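Local coordinates for Ent-copalyl diphosphate synthase (Streptomyces platensis, PDB 5BP8), which is a largely helical bacterial terpene cyclase whose C-terminal part is related in sequence to the squalene-hopene cyclases, at residues S30-D33 and T34-V38; W190-L193 and E194-T197; P402-A405 and T406-A410; Y454-Q457 and L458-T462. All coordinates share one frame; numbering follows the deposited sequence.

How the contacts relate
Each contact is local, joining side chains about one helical turn apart, so none closes a long loop; the four follow in series and neither nest nor cross. Contact 1 lies at the start of helix 31-40. Contact 2 comes where the loop after helix 171-179 runs into the short helix 193-196, and meets contact 1 through Tyr32 OH and Glu194 OE2, 2.5 Å apart, a probable hydrogen bond. Contact 3 begins helix 402-416 and contact 4 takes the C-terminal part of helix 449-461 and its end; the helices pack together, with Ala410 CB 3.5 Å from Leu458 CD1. The two pairs lie on opposite sides of the chain's centre, contacts 1 and 3 about 30 Å apart between centres.

Contact 1. Residues S30-D33 and T34-V38; sequences SVYD and TARLV
Arg36 bends back toward Tyr32, one turn earlier in helix 31-40, and its atoms meet residues 30-33 one after another. CB lies near the backbone of that turn, 3.6 Å from Asp33 O. CG comes obliquely onto the phenol end of the ring, 3.4 Å from Tyr32 CE2, and CD continues alongside to 3.5 Å from Tyr32 OH. The ring reaches this place because Tyr32 CG is anti to the backbone N (chi1 177°). Bends at chi2 and chi3 of Arg36 then turn the guanidinium past the ring, their planes 50° apart. Its NE bonds to Ser77 OG, and NH1 forms a salt bridge with Glu80, both of helix 72-86. Beneath this pair, Arg36 N donates to Tyr32 O (3.0 Å). At the start of the helix, Thr34 OG1 gives its proton to Ser30 O at 2.8 Å and takes a second bond from Val253 N. Ser30 occupies the N-cap position, but its OG bonds Asp499 and does not cap the helix. Tyr32 bonds Glu194 through its hydroxyl, and Arg36 is paired with Glu80, which probably balances its charge; between these side chains the touch is carbon packing, while their polar ends are bonded elsewhere.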
loop_
_atom_site.group_PDB
_atom_site.type_symbol
_atom_site.label_atom_id
_atom_site.label_comp_id
_atom_site.label_asym_id
_atom_site.label_seq_id
_atom_site.Cartn_x
_atom_site.Cartn_y
_atom_site.Cartn_z
ATOM N N SER A 30 8.540 6.318 2.180
ATOM C CA SER A 30 9.342 5.485 1.320
ATOM C C SER A 30 10.071 6.329 0.300
ATOM O O SER A 30 9.917 7.559 0.234
ATOM C CB SER A 30 8.507 4.383 0.632
ATOM O OG SER A 30 7.540 4.947 -0.230
ATOM N N VAL A 31 10.904 5.658 -0.483
ATOM C CA VAL A 31 11.780 6.354 -1.418
ATOM C C VAL A 31 11.004 7.038 -2.540
ATOM O O VAL A 31 11.307 8.168 -2.899
ATOM C CB VAL A 31 12.795 5.351 -2.004
ATOM C CG1 VAL A 31 13.536 5.934 -3.194
ATOM C CG2 VAL A 31 13.765 4.895 -0.910
ATOM N N TYR A 32 10.000 6.375 -3.103
ATOM C CA TYR A 32 9.399 6.914 -4.352
ATOM C C TYR A 32 8.937 8.374 -4.243
ATOM O O TYR A 32 9.391 9.230 -5.019
ATOM C CB TYR A 32 8.233 6.038 -4.882
ATOM C CG TYR A 32 7.619 6.676 -6.096
ATOM C CD1 TYR A 32 8.153 6.465 -7.360
ATOM C CD2 TYR A 32 6.559 7.565 -5.986
ATOM C CE1 TYR A 32 7.644 7.093 -8.466
ATOM C CE2 TYR A 32 6.040 8.215 -7.107
ATOM C CZ TYR A 32 6.594 7.972 -8.353
ATOM O OH TYR A 32 6.099 8.586 -9.502
ATOM N N ASP A 33 8.048 8.689 -3.282
ATOM C CA ASP A 33 7.511 10.047 -3.223
ATOM C C ASP A 33 8.541 11.005 -2.639
ATOM O O ASP A 33 8.524 12.190 -2.939
ATOM C CB ASP A 33 6.204 10.183 -2.412
ATOM C CG ASP A 33 4.949 10.157 -3.286
ATOM O OD1 ASP A 33 4.819 9.265 -4.148
ATOM O OD2 ASP A 33 4.049 10.986 -3.075
ATOM N N THR A 34 9.405 10.524 -1.767
ATOM C CA THR A 34 10.435 11.386 -1.227
ATOM C C THR A 34 11.285 11.943 -2.376
ATOM O O THR A 34 11.582 13.176 -2.432
ATOM C CB THR A 34 11.296 10.608 -0.194
ATOM O OG1 THR A 34 10.476 10.189 0.901
ATOM C CG2 THR A 34 12.401 11.465 0.318
ATOM N N ALA A 35 11.667 11.056 -3.297
ATOM C CA ALA A 35 12.384 11.465 -4.497
ATOM C C ALA A 35 11.531 12.377 -5.410
ATOM O O ALA A 35 12.033 13.390 -5.939
ATOM C CB ALA A 35 12.876 10.252 -5.261
ATOM N N ARG A 36 10.252 12.038 -5.589
ATOM C CA ARG A 36 9.379 12.901 -6.374
ATOM C C ARG A 36 9.366 14.342 -5.814
ATOM O O ARG A 36 9.391 15.301 -6.607
ATOM C CB ARG A 36 7.957 12.362 -6.504
ATOM C CG ARG A 36 7.788 11.107 -7.378
ATOM C CD ARG A 36 8.249 11.264 -8.834
ATOM N NE ARG A 36 9.697 11.124 -8.905
ATOM C CZ ARG A 36 10.508 11.871 -9.639
ATOM N NH1 ARG A 36 11.830 11.697 -9.516
ATOM N NH2 ARG A 36 10.036 12.755 -10.515
ATOM N N LEU A 37 9.322 14.506 -4.485
ATOM C CA LEU A 37 9.327 15.850 -3.926
ATOM C C LEU A 37 10.623 16.577 -4.144
ATOM O O LEU A 37 10.626 17.812 -4.347
ATOM C CB LEU A 37 8.913 15.845 -2.448
ATOM C CG LEU A 37 7.463 15.425 -2.159
ATOM C CD1 LEU A 37 7.133 15.668 -0.695
ATOM C CD2 LEU A 37 6.478 16.137 -3.061
ATOM N N VAL A 38 11.746 15.851 -4.068
ATOM C CA VAL A 38 13.048 16.425 -4.392
ATOM C C VAL A 38 13.035 16.952 -5.820
ATOM O O VAL A 38 13.538 18.060 -6.112
ATOM C CB VAL A 38 14.191 15.396 -4.213
ATOM C CG1 VAL A 38 15.473 15.900 -4.832
ATOM C CG2 VAL A 38 14.410 15.095 -2.740
#

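Contact 2. Residues W190-L193 and E194-T197; sequences WHTL and EAVT
Leu193 runs alongside Thr197 in the same direction, Leu193 CD1 resting 3.9 Å from Thr197 CG2. One residue earlier, Thr192 meets Ala195, with Thr192 OG1 3.7 Å from Ala195 CB. Glu194 is turned differently: its CG sits in the crowded position between backbone N and carbonyl carbon (chi1 82°), and a bend at chi2 swings the carboxylate back along the chain. OE1 consequently comes to 3.4 Å from Thr192 C, while OE2 is taken by a salt bridge to Lys498 and by Tyr32 of helix 31-40. Lys498 also bonds His191 O, so one ammonium group ties this carboxylate to the backbone just ahead of the turn. Leu193 and Glu194 pack on helix 221-228. Behind the side chains runs the short helix 193-196, loosely hydrogen-bonded. Leu193 O accepts from both Val196 N and Thr197 N; the first bond is bent, its donor standing 55° above the carbonyl plane, whereas the second, at 3.0 Å, is straighter. Ala195 N bonds Thr192 O; this bond and that from Val196 N are i to i-3, as in a 3-10 turn, while that from Thr197 N is i to i-4. Thr192 OG1 is buried without a partner in the model. The polar balance is therefore uneven: a hydroxyl is left unsatisfied while the nearby carboxylate has a lysine and a phenol, which would probably stabilise its negative charge.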
loop_
_atom_site.group_PDB
_atom_site.type_symbol
_atom_site.label_atom_id
_atom_site.label_comp_id
_atom_site.label_asym_id
_atom_site.label_seq_id
_atom_site.Cartn_x
_atom_site.Cartn_y
_atom_site.Cartn_z
ATOM N N TRP A 190 -5.643 10.026 -10.585
ATOM C CA TRP A 190 -5.172 11.270 -9.967
ATOM C C TRP A 190 -3.986 11.032 -9.043
ATOM O O TRP A 190 -3.106 11.877 -8.930
ATOM C CB TRP A 190 -6.283 11.940 -9.167
ATOM C CG TRP A 190 -7.441 12.436 -10.022
ATOM C CD1 TRP A 190 -7.542 12.394 -11.397
ATOM C CD2 TRP A 190 -8.658 13.049 -9.549
ATOM N NE1 TRP A 190 -8.761 12.933 -11.793
ATOM C CE2 TRP A 190 -9.453 13.343 -10.687
ATOM C CE3 TRP A 190 -9.165 13.322 -8.287
ATOM C CZ2 TRP A 190 -10.708 13.943 -10.587
ATOM C CZ3 TRP A 190 -10.418 13.907 -8.180
ATOM C CH2 TRP A 190 -11.176 14.213 -9.330
ATOM N N HIS A 191 -3.992 9.888 -8.369
ATOM C CA HIS A 191 -2.902 9.476 -7.499
ATOM C C HIS A 191 -1.551 9.418 -8.230
ATOM O O HIS A 191 -0.496 9.497 -7.568
ATOM C CB HIS A 191 -3.222 8.095 -6.920
ATOM C CG HIS A 191 -2.304 7.685 -5.819
ATOM N ND1 HIS A 191 -2.350 8.252 -4.571
ATOM C CD2 HIS A 191 -1.299 6.776 -5.779
ATOM C CE1 HIS A 191 -1.415 7.720 -3.806
ATOM N NE2 HIS A 191 -0.763 6.819 -4.518
ATOM N N THR A 192 -1.584 9.290 -9.569
ATOM C CA THR A 192 -0.383 9.153 -10.383
ATOM C C THR A 192 -0.184 10.334 -11.363
ATOM O O THR A 192 0.536 10.244 -12.371
ATOM C CB THR A 192 -0.319 7.765 -11.058
ATOM O OG1 THR A 192 0.970 7.570 -11.681
ATOM C CG2 THR A 192 -1.342 7.564 -12.035
ATOM N N LEU A 193 -0.771 11.470 -11.013
ATOM C CA LEU A 193 -0.726 12.638 -11.881
ATOM C C LEU A 193 0.712 12.995 -12.308
ATOM O O LEU A 193 0.931 13.404 -13.446
ATOM C CB LEU A 193 -1.375 13.845 -11.210
ATOM C CG LEU A 193 -1.319 15.202 -11.939
ATOM C CD1 LEU A 193 -2.039 15.137 -13.277
ATOM C CD2 LEU A 193 -1.925 16.301 -11.065
ATOM N N GLU A 194 1.666 12.833 -11.405
ATOM C CA GLU A 194 3.070 13.273 -11.668
ATOM C C GLU A 194 3.731 12.500 -12.791
ATOM O O GLU A 194 4.731 12.930 -13.356
ATOM C CB GLU A 194 3.918 13.200 -10.377
ATOM C CG GLU A 194 4.486 11.825 -10.016
ATOM C CD GLU A 194 3.496 10.880 -9.345
ATOM O OE1 GLU A 194 2.281 11.220 -9.234
ATOM O OE2 GLU A 194 3.952 9.791 -8.903
ATOM N N ALA A 195 3.204 11.318 -13.098
ATOM C CA ALA A 195 3.672 10.554 -14.244
ATOM C C ALA A 195 3.177 11.147 -15.555
ATOM O O ALA A 195 3.857 11.045 -16.566
ATOM C CB ALA A 195 3.207 9.123 -14.145
ATOM N N VAL A 196 1.995 11.745 -15.516
ATOM C CA VAL A 196 1.385 12.360 -16.662
ATOM C C VAL A 196 2.046 13.705 -16.958
ATOM O O VAL A 196 2.339 14.002 -18.122
ATOM C CB VAL A 196 -0.132 12.519 -16.439
ATOM C CG1 VAL A 196 -0.791 13.156 -17.638
ATOM C CG2 VAL A 196 -0.766 11.157 -16.144
ATOM N N THR A 197 2.312 14.484 -15.920
ATOM C CA THR A 197 2.891 15.796 -16.063
ATOM C C THR A 197 3.640 16.188 -14.817
ATOM O O THR A 197 3.209 15.852 -13.728
ATOM C CB THR A 197 1.817 16.886 -16.361
ATOM O OG1 THR A 197 2.463 18.170 -16.539
ATOM C CG2 THR A 197 0.798 16.993 -15.256
#

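Contact 3. Residues P402-A405 and T406-A410; sequences PYYA and TACCA
Thr406 turns back to Pro402 one turn earlier in helix 402-416 and grips its carbonyl twice: Thr406 N at 2.9 Å and Thr406 OG1 at 2.6 Å reach Pro402 O from opposite faces of the carbonyl plane. The hydroxyl lies beside its own backbone N (chi1 -56°), which carries it within reach of that oxygen, and it accepts a further bond from Trp394 N. Next comes Ala407, whose N bonds Tyr403 O while its CB lies 3.3 Å from the same oxygen. Cys408 carries the main side-chain contact. Its SG sits over one face of the Tyr404 ring, 3.6 Å from the centroid and 20° off the ring normal, shifted toward the phenol end so that CZ is the nearest ring atom at 3.4 Å. This is a sulfur-aromatic contact. Tyr404 CG, anti to its backbone N, sends the ring forward along the helix, and Cys408 SG, beside its own N (chi1 -73°), comes over its face. The same ring stacks with His399 and meets Trp495 obliquely, and Tyr403 lies among Trp431 and Trp442, so this turn belongs to an aromatic-rich part of the helical domain. Cys409 then repeats the backbone pattern, its N bonding Ala405 O at 3.0 Å. A soft, polarisable sulfur set against a pi face probably helps, with the His399 stack, to hold the Tyr404 ring in its orientation, such contacts being largely dispersive, while the threonine hydroxyl joins the helix start to the loop at Trp394.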
loop_
_atom_site.group_PDB
_atom_site.type_symbol
_atom_site.label_atom_id
_atom_site.label_comp_id
_atom_site.label_asym_id
_atom_site.label_seq_id
_atom_site.Cartn_x
_atom_site.Cartn_y
_atom_site.Cartn_z
ATOM N N PRO A 402 2.612 -13.407 -0.081
ATOM C CA PRO A 402 1.586 -14.451 -0.090
ATOM C C PRO A 402 0.982 -14.687 1.291
ATOM O O PRO A 402 -0.097 -15.335 1.406
ATOM C CB PRO A 402 2.339 -15.667 -0.569
ATOM C CG PRO A 402 3.739 -15.459 -0.148
ATOM C CD PRO A 402 3.975 -13.976 -0.182
ATOM N N TYR A 403 1.653 -14.201 2.339
ATOM C CA TYR A 403 1.141 -14.368 3.704
ATOM C C TYR A 403 -0.103 -13.522 3.923
ATOM O O TYR A 403 -1.041 -13.977 4.595
ATOM C CB TYR A 403 2.246 -14.129 4.742
ATOM C CG TYR A 403 3.363 -15.111 4.476
ATOM C CD1 TYR A 403 3.217 -16.480 4.775
ATOM C CD2 TYR A 403 4.528 -14.709 3.837
ATOM C CE1 TYR A 403 4.223 -17.386 4.472
ATOM C CE2 TYR A 403 5.532 -15.609 3.541
ATOM C CZ TYR A 403 5.377 -16.942 3.850
ATOM O OH TYR A 403 6.400 -17.809 3.519
ATOM N N TYR A 404 -0.134 -12.320 3.344
ATOM C CA TYR A 404 -1.355 -11.491 3.381
ATOM C C TYR A 404 -2.502 -12.182 2.651
ATOM O O TYR A 404 -3.606 -12.363 3.226
ATOM C CB TYR A 404 -1.132 -10.120 2.742
ATOM C CG TYR A 404 -2.365 -9.247 2.734
ATOM C CD1 TYR A 404 -2.884 -8.770 3.913
ATOM C CD2 TYR A 404 -3.003 -8.901 1.547
ATOM C CE1 TYR A 404 -4.006 -7.959 3.928
ATOM C CE2 TYR A 404 -4.146 -8.087 1.549
ATOM C CZ TYR A 404 -4.646 -7.640 2.748
ATOM O OH TYR A 404 -5.738 -6.813 2.862
ATOM N N ALA A 405 -2.255 -12.536 1.388
ATOM C CA ALA A 405 -3.313 -13.071 0.505
ATOM C C ALA A 405 -3.873 -14.384 1.071
ATOM O O ALA A 405 -5.115 -14.578 1.149
ATOM C CB ALA A 405 -2.781 -13.274 -0.895
ATOM N N THR A 406 -2.970 -15.225 1.568
ATOM C CA THR A 406 -3.390 -16.538 2.078
ATOM C C THR A 406 -4.203 -16.401 3.369
ATOM O O THR A 406 -5.220 -17.097 3.555
ATOM C CB THR A 406 -2.178 -17.461 2.285
ATOM O OG1 THR A 406 -1.460 -17.570 1.046
ATOM C CG2 THR A 406 -2.637 -18.876 2.692
ATOM N N ALA A 407 -3.782 -15.508 4.257
ATOM C CA ALA A 407 -4.545 -15.248 5.461
ATOM C C ALA A 407 -5.924 -14.705 5.119
ATOM O O ALA A 407 -6.933 -15.214 5.665
ATOM C CB ALA A 407 -3.842 -14.280 6.379
ATOM N N CYS A 408 -5.989 -13.706 4.235
ATOM C CA CYS A 408 -7.288 -13.101 3.879
ATOM C C CYS A 408 -8.280 -14.186 3.393
ATOM O O CYS A 408 -9.413 -14.262 3.875
ATOM C CB CYS A 408 -7.156 -12.047 2.801
ATOM S SG CYS A 408 -6.391 -10.502 3.402
ATOM N N CYS A 409 -7.846 -14.985 2.431
ATOM C CA CYS A 409 -8.716 -15.936 1.753
ATOM C C CYS A 409 -9.083 -17.099 2.629
ATOM O O CYS A 409 -10.264 -17.483 2.680
ATOM C CB CYS A 409 -8.063 -16.427 0.462
ATOM S SG CYS A 409 -7.908 -15.111 -0.747
ATOM N N ALA A 410 -8.108 -17.665 3.331
ATOM C CA ALA A 410 -8.401 -18.820 4.211
ATOM C C ALA A 410 -9.293 -18.423 5.383
ATOM O O ALA A 410 -10.161 -19.207 5.790
ATOM C CB ALA A 410 -7.132 -19.455 4.725
#

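Contact 4. Residues Y454-Q457 and L458-T462; sequences YMVQ and LLMRT
Gln457 and Arg461 both start with CG beside the backbone N (chi1 -70° in each), and Gln457 then runs extended, so the two side chains leave the helix alongside each other. A bend at chi3 of Arg461 turns its guanidinium toward the glutamine amide, the planes nearly coplanar at 16°. Gln457 OE1 meets the guanidinium edge in plane, 3.2 Å from Arg461 NH1, in a weak and bent hydrogen bond; Gln457 NE2 turns to a weak bond with Ala510 O. Such i to i+4 pairing lies along helix 449-461, in the region related to the squalene-hopene cyclase C-terminal domain, where helix 504-518 flanks this side. The remaining side-chain pairs are apolar. Selenomethionine Met455, bent at chi2 and chi3, lies beside Leu458 with CE 3.7 Å from Leu458 CD2, and both pack toward helix 402-416. Val456 CG1 and CG of Met460, also a selenomethionine, approach to 4.3 Å, facing helix 469-484. Under these pairs Arg461 N binds Gln457 O at 2.8 Å, and Leu459 N binds Met455 O at 2.9 Å. Where the helix ends, Thr462 OG1 donates to Leu458 O at 2.6 Å, beside a weak backbone bond from Thr462 N.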
loop_
_atom_site.group_PDB
_atom_site.type_symbol
_atom_site.label_atom_id
_atom_site.label_comp_id
_atom_site.label_asym_id
_atom_site.label_seq_id
_atom_site.Cartn_x
_atom_site.Cartn_y
_atom_site.Cartn_z
ATOM N N TYR A 454 0.066 -12.481 10.469
ATOM C CA TYR A 454 -0.963 -13.096 9.622
ATOM C C TYR A 454 -1.026 -14.619 9.779
ATOM O O TYR A 454 -2.117 -15.196 9.825
ATOM C CB TYR A 454 -0.797 -12.736 8.139
ATOM C CG TYR A 454 -0.884 -11.238 7.847
ATOM C CD1 TYR A 454 -1.649 -10.382 8.645
ATOM C CD2 TYR A 454 -0.264 -10.708 6.730
ATOM C CE1 TYR A 454 -1.739 -9.023 8.370
ATOM C CE2 TYR A 454 -0.347 -9.356 6.436
ATOM C CZ TYR A 454 -1.090 -8.518 7.260
ATOM O OH TYR A 454 -1.178 -7.163 7.034
HETATM N N MSE A 455 0.133 -15.267 9.826
HETATM C CA MSE A 455 0.176 -16.723 9.966
HETATM C C MSE A 455 -0.253 -17.186 11.330
HETATM O O MSE A 455 -0.938 -18.221 11.449
HETATM C CB MSE A 455 1.558 -17.262 9.589
HETATM C CG MSE A 455 1.788 -17.081 8.091
HETATM SE SE MSE A 455 0.532 -18.032 6.924
HETATM C CE MSE A 455 -0.747 -16.622 6.529
ATOM N N VAL A 456 0.127 -16.476 12.379
ATOM C CA VAL A 456 -0.332 -16.843 13.722
ATOM C C VAL A 456 -1.874 -16.778 13.789
ATOM O O VAL A 456 -2.530 -17.724 14.296
ATOM C CB VAL A 456 0.326 -15.971 14.809
ATOM C CG1 VAL A 456 -0.386 -16.117 16.142
ATOM C CG2 VAL A 456 1.795 -16.328 14.942
ATOM N N GLN A 457 -2.448 -15.706 13.248
ATOM C CA GLN A 457 -3.906 -15.572 13.172
ATOM C C GLN A 457 -4.556 -16.696 12.393
ATOM O O GLN A 457 -5.546 -17.270 12.860
ATOM C CB GLN A 457 -4.324 -14.277 12.504
ATOM C CG GLN A 457 -4.049 -13.043 13.321
ATOM C CD GLN A 457 -4.621 -11.805 12.667
ATOM O OE1 GLN A 457 -5.799 -11.783 12.272
ATOM N NE2 GLN A 457 -3.796 -10.759 12.558
ATOM N N LEU A 458 -4.014 -17.003 11.211
ATOM C CA LEU A 458 -4.531 -18.082 10.379
ATOM C C LEU A 458 -4.564 -19.380 11.162
ATOM O O LEU A 458 -5.595 -20.072 11.191
ATOM C CB LEU A 458 -3.688 -18.260 9.112
ATOM C CG LEU A 458 -4.065 -19.403 8.163
ATOM C CD1 LEU A 458 -5.547 -19.413 7.848
ATOM C CD2 LEU A 458 -3.268 -19.340 6.864
ATOM N N LEU A 459 -3.429 -19.732 11.779
ATOM C CA LEU A 459 -3.315 -21.001 12.491
ATOM C C LEU A 459 -4.248 -21.080 13.697
ATOM O O LEU A 459 -4.917 -22.108 13.900
ATOM C CB LEU A 459 -1.871 -21.249 12.926
ATOM C CG LEU A 459 -0.857 -21.505 11.805
ATOM C CD1 LEU A 459 0.559 -21.517 12.368
ATOM C CD2 LEU A 459 -1.137 -22.807 11.074
HETATM N N MSE A 460 -4.309 -20.010 14.481
HETATM C CA MSE A 460 -5.163 -19.998 15.681
HETATM C C MSE A 460 -6.630 -19.966 15.335
HETATM O O MSE A 460 -7.442 -20.734 15.919
HETATM C CB MSE A 460 -4.769 -18.871 16.624
HETATM C CG MSE A 460 -3.369 -19.024 17.198
HETATM SE SE MSE A 460 -3.164 -20.617 18.346
HETATM C CE MSE A 460 -2.955 -22.128 17.141
ATOM N N ARG A 461 -7.017 -19.119 14.391
ATOM C CA ARG A 461 -8.440 -18.962 14.090
ATOM C C ARG A 461 -9.052 -20.165 13.363
ATOM O O ARG A 461 -10.277 -20.355 13.413
ATOM C CB ARG A 461 -8.710 -17.672 13.336
ATOM C CG ARG A 461 -8.516 -16.416 14.193
ATOM C CD ARG A 461 -8.437 -15.141 13.371
ATOM N NE ARG A 461 -9.632 -14.851 12.583
ATOM C CZ ARG A 461 -9.741 -13.808 11.751
ATOM N NH1 ARG A 461 -8.740 -12.936 11.593
ATOM N NH2 ARG A 461 -10.844 -13.638 11.069
ATOM N N THR A 462 -8.222 -20.987 12.721
ATOM C CA THR A 462 -8.727 -22.125 11.948
ATOM C C THR A 462 -8.453 -23.446 12.640
ATOM O O THR A 462 -8.645 -24.501 12.051
ATOM C CB THR A 462 -8.135 -22.161 10.524
ATOM O OG1 THR A 462 -6.716 -22.365 10.574
ATOM C CG2 THR A 462 -8.472 -20.889 9.779
#